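Local atomic coordinates of RNA polymerase II subunit B1 CTD phosphatase RTR1 (Saccharomyces cerevisiae, PDB entry 5C2Y), a protein that dephosphorylates the C-terminal domain of the largest RNA polymerase II subunit, regulating the change in its serine phosphorylation pattern during transcription. Residues E50-K54 with L162-R168. Sequence-based numbering, arbitrary orientation.
Sequences EKTLK and LFEELLR. With SO4 (sulfate ion), chain D.
Arg168 and Glu50 stretch toward each other across the gap and meet in a salt bridge. The guanidinium NH2 lies 2.7 Å from Glu50 OE1, a weak, bent bond, and makes a straighter one (161°) to the syn lone pair of OE2, which sits in the guanidinium plane. Long, flexible side chains suit this place, for the axes of the short helical segments 50-54 and 163-168 come no closer than 12.4 Å. Glu50 is extended beyond CG, whereas Arg168 bends at chi3 (-67°), laying one guanidinium face over its own helix's Glu164 O. A second salt bridge joins Lys54 NZ to Glu165 OE2 at 3.0 Å, again on a syn lone pair; Glu165 OE1 weakly accepts the N-H of Leu162. Lys54 NZ also bonds O2 of a sulfate, probably a crystallisation additive. With an alanine in place of Lys54, Glu165 would probably lose its counter-charge, leaving its carboxylate close to the like-charged Glu50. Glu164 OE1 is hydrogen-bonded to the Tyr80 hydroxyl, which probably eases its closeness to Glu50. Beneath the charges, Leu162, at the N-cap position, supplies branched methyls: CD1 packs 3.5 Å from Glu50 CB, and CD2 lies 3.8 Å from Lys54 CG. Leu53 CD2 adds a looser apolar contact, 4.2 Å from Leu162 CD1. Paired salt bridges over buried leucine thus join two sequence-distant helices of this Rtr1/RPAP2-family protein, with the Glu164 side chain about 10 Å from the zinc ion held by Cys78, Cys83, Cys117 and His121.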
loop_
_atom_site.group_PDB
_atom_site.type_symbol
_atom_site.label_atom_id
_atom_site.label_comp_id
_atom_site.label_asym_id
_atom_site.label_seq_id
_atom_site.Cartn_x
_atom_site.Cartn_y
_atom_site.Cartn_z
ATOM N N GLU A 50 -1.975 -7.452 -7.310
ATOM C CA GLU A 50 -1.824 -7.802 -5.907
ATOM C C GLU A 50 -0.410 -8.207 -5.539
ATOM O O GLU A 50 0.019 -8.051 -4.394
ATOM C CB GLU A 50 -2.779 -8.924 -5.570
ATOM C CG GLU A 50 -4.201 -8.621 -5.964
ATOM C CD GLU A 50 -5.154 -9.613 -5.352
ATOM O OE1 GLU A 50 -4.663 -10.706 -4.993
ATOM O OE2 GLU A 50 -6.365 -9.300 -5.220
ATOM N N LYS A 51 0.309 -8.730 -6.523
ATOM C CA LYS A 51 1.685 -9.194 -6.358
ATOM C C LYS A 51 2.616 -8.016 -6.081
ATOM O O LYS A 51 3.567 -8.104 -5.300
ATOM C CB LYS A 51 2.107 -9.952 -7.623
ATOM C CG LYS A 51 3.439 -10.666 -7.587
ATOM C CD LYS A 51 3.571 -11.597 -8.808
ATOM C CE LYS A 51 3.221 -10.890 -10.131
ATOM N NZ LYS A 51 1.801 -11.114 -10.582
ATOM N N THR A 52 2.322 -6.897 -6.723
ATOM C CA THR A 52 3.121 -5.698 -6.543
ATOM C C THR A 52 2.812 -5.078 -5.179
ATOM O O THR A 52 3.736 -4.793 -4.404
ATOM C CB THR A 52 2.868 -4.699 -7.682
ATOM O OG1 THR A 52 3.250 -5.306 -8.919
ATOM C CG2 THR A 52 3.676 -3.443 -7.498
ATOM N N LEU A 53 1.522 -4.908 -4.869
ATOM C CA LEU A 53 1.124 -4.391 -3.560
ATOM C C LEU A 53 1.720 -5.245 -2.437
ATOM O O LEU A 53 2.195 -4.704 -1.438
ATOM C CB LEU A 53 -0.394 -4.325 -3.433
ATOM C CG LEU A 53 -0.967 -3.720 -2.141
ATOM C CD1 LEU A 53 -0.481 -2.313 -1.911
ATOM C CD2 LEU A 53 -2.463 -3.706 -2.179
ATOM N N LYS A 54 1.709 -6.567 -2.619
ATOM C CA LYS A 54 2.257 -7.501 -1.647
ATOM C C LYS A 54 3.766 -7.393 -1.574
ATOM O O LYS A 54 4.353 -7.388 -0.490
ATOM C CB LYS A 54 1.863 -8.935 -2.001
ATOM C CG LYS A 54 0.510 -9.378 -1.463
ATOM C CD LYS A 54 -0.168 -10.384 -2.386
ATOM C CE LYS A 54 0.555 -11.722 -2.451
ATOM N NZ LYS A 54 0.398 -12.514 -1.209
ATOM N N LEU A 162 -3.547 -10.136 1.447
ATOM C CA LEU A 162 -4.529 -9.114 1.115
ATOM C C LEU A 162 -5.903 -9.545 1.590
ATOM O O LEU A 162 -6.195 -10.733 1.656
ATOM C CB LEU A 162 -4.558 -8.834 -0.392
ATOM C CG LEU A 162 -3.240 -8.406 -1.026
ATOM C CD1 LEU A 162 -3.517 -7.726 -2.343
ATOM C CD2 LEU A 162 -2.477 -7.492 -0.088
ATOM N N PHE A 163 -6.749 -8.572 1.914
ATOM C CA PHE A 163 -8.070 -8.881 2.431
ATOM C C PHE A 163 -8.799 -9.690 1.389
ATOM O O PHE A 163 -9.435 -10.701 1.702
ATOM C CB PHE A 163 -8.832 -7.608 2.781
ATOM C CG PHE A 163 -10.199 -7.850 3.351
ATOM C CD1 PHE A 163 -10.440 -8.909 4.196
ATOM C CD2 PHE A 163 -11.244 -6.987 3.065
ATOM C CE1 PHE A 163 -11.706 -9.111 4.724
ATOM C CE2 PHE A 163 -12.501 -7.185 3.591
ATOM C CZ PHE A 163 -12.731 -8.242 4.417
ATOM N N GLU A 164 -8.660 -9.279 0.138
ATOM C CA GLU A 164 -9.417 -9.922 -0.919
ATOM C C GLU A 164 -8.869 -11.316 -1.228
ATOM O O GLU A 164 -9.516 -12.083 -1.917
ATOM C CB GLU A 164 -9.459 -9.035 -2.176
ATOM C CG GLU A 164 -8.119 -8.549 -2.683
ATOM C CD GLU A 164 -7.595 -7.298 -1.981
ATOM O OE1 GLU A 164 -7.402 -6.264 -2.663
ATOM O OE2 GLU A 164 -7.340 -7.365 -0.758
ATOM N N GLU A 165 -7.706 -11.666 -0.685
ATOM C CA GLU A 165 -7.233 -13.047 -0.758
ATOM C C GLU A 165 -8.013 -13.919 0.210
ATOM O O GLU A 165 -8.267 -15.083 -0.066
ATOM C CB GLU A 165 -5.743 -13.156 -0.440
ATOM C CG GLU A 165 -4.836 -12.468 -1.429
ATOM C CD GLU A 165 -3.344 -12.648 -1.113
ATOM O OE1 GLU A 165 -3.003 -12.990 0.032
ATOM O OE2 GLU A 165 -2.508 -12.425 -2.016
ATOM N N LEU A 166 -8.383 -13.370 1.362
ATOM C CA LEU A 166 -9.155 -14.156 2.317
ATOM C C LEU A 166 -10.604 -14.320 1.853
ATOM O O LEU A 166 -11.170 -15.399 1.934
ATOM C CB LEU A 166 -9.108 -13.531 3.715
ATOM C CG LEU A 166 -7.794 -13.676 4.498
ATOM C CD1 LEU A 166 -8.031 -13.319 5.946
ATOM C CD2 LEU A 166 -7.145 -15.056 4.383
ATOM N N LEU A 167 -11.208 -13.245 1.369
ATOM C CA LEU A 167 -12.545 -13.325 0.806
ATOM C C LEU A 167 -12.677 -14.424 -0.242
ATOM O O LEU A 167 -13.577 -15.260 -0.168
ATOM C CB LEU A 167 -12.918 -11.987 0.185
ATOM C CG LEU A 167 -12.996 -10.848 1.188
ATOM C CD1 LEU A 167 -13.649 -9.677 0.507
ATOM C CD2 LEU A 167 -13.782 -11.275 2.426
ATOM N N ARG A 168 -11.776 -14.399 -1.225
ATOM C CA ARG A 168 -11.701 -15.428 -2.267
ATOM C C ARG A 168 -11.654 -16.839 -1.708
ATOM O O ARG A 168 -12.455 -17.687 -2.087
ATOM C CB ARG A 168 -10.470 -15.220 -3.141
ATOM C CG ARG A 168 -10.724 -14.292 -4.278
ATOM C CD ARG A 168 -9.663 -14.397 -5.336
ATOM N NE ARG A 168 -8.388 -13.925 -4.842
ATOM C CZ ARG A 168 -7.966 -12.679 -4.984
ATOM N NH1 ARG A 168 -8.730 -11.787 -5.604
ATOM N NH2 ARG A 168 -6.783 -12.329 -4.504
HETATM S S SO4 D . 2.544 -14.891 -1.561
HETATM O O1 SO4 D . 1.324 -15.313 -2.252
HETATM O O2 SO4 D . 2.204 -14.372 -0.239
HETATM O O3 SO4 D . 3.202 -13.865 -2.368
HETATM O O4 SO4 D . 3.462 -16.017 -1.413
#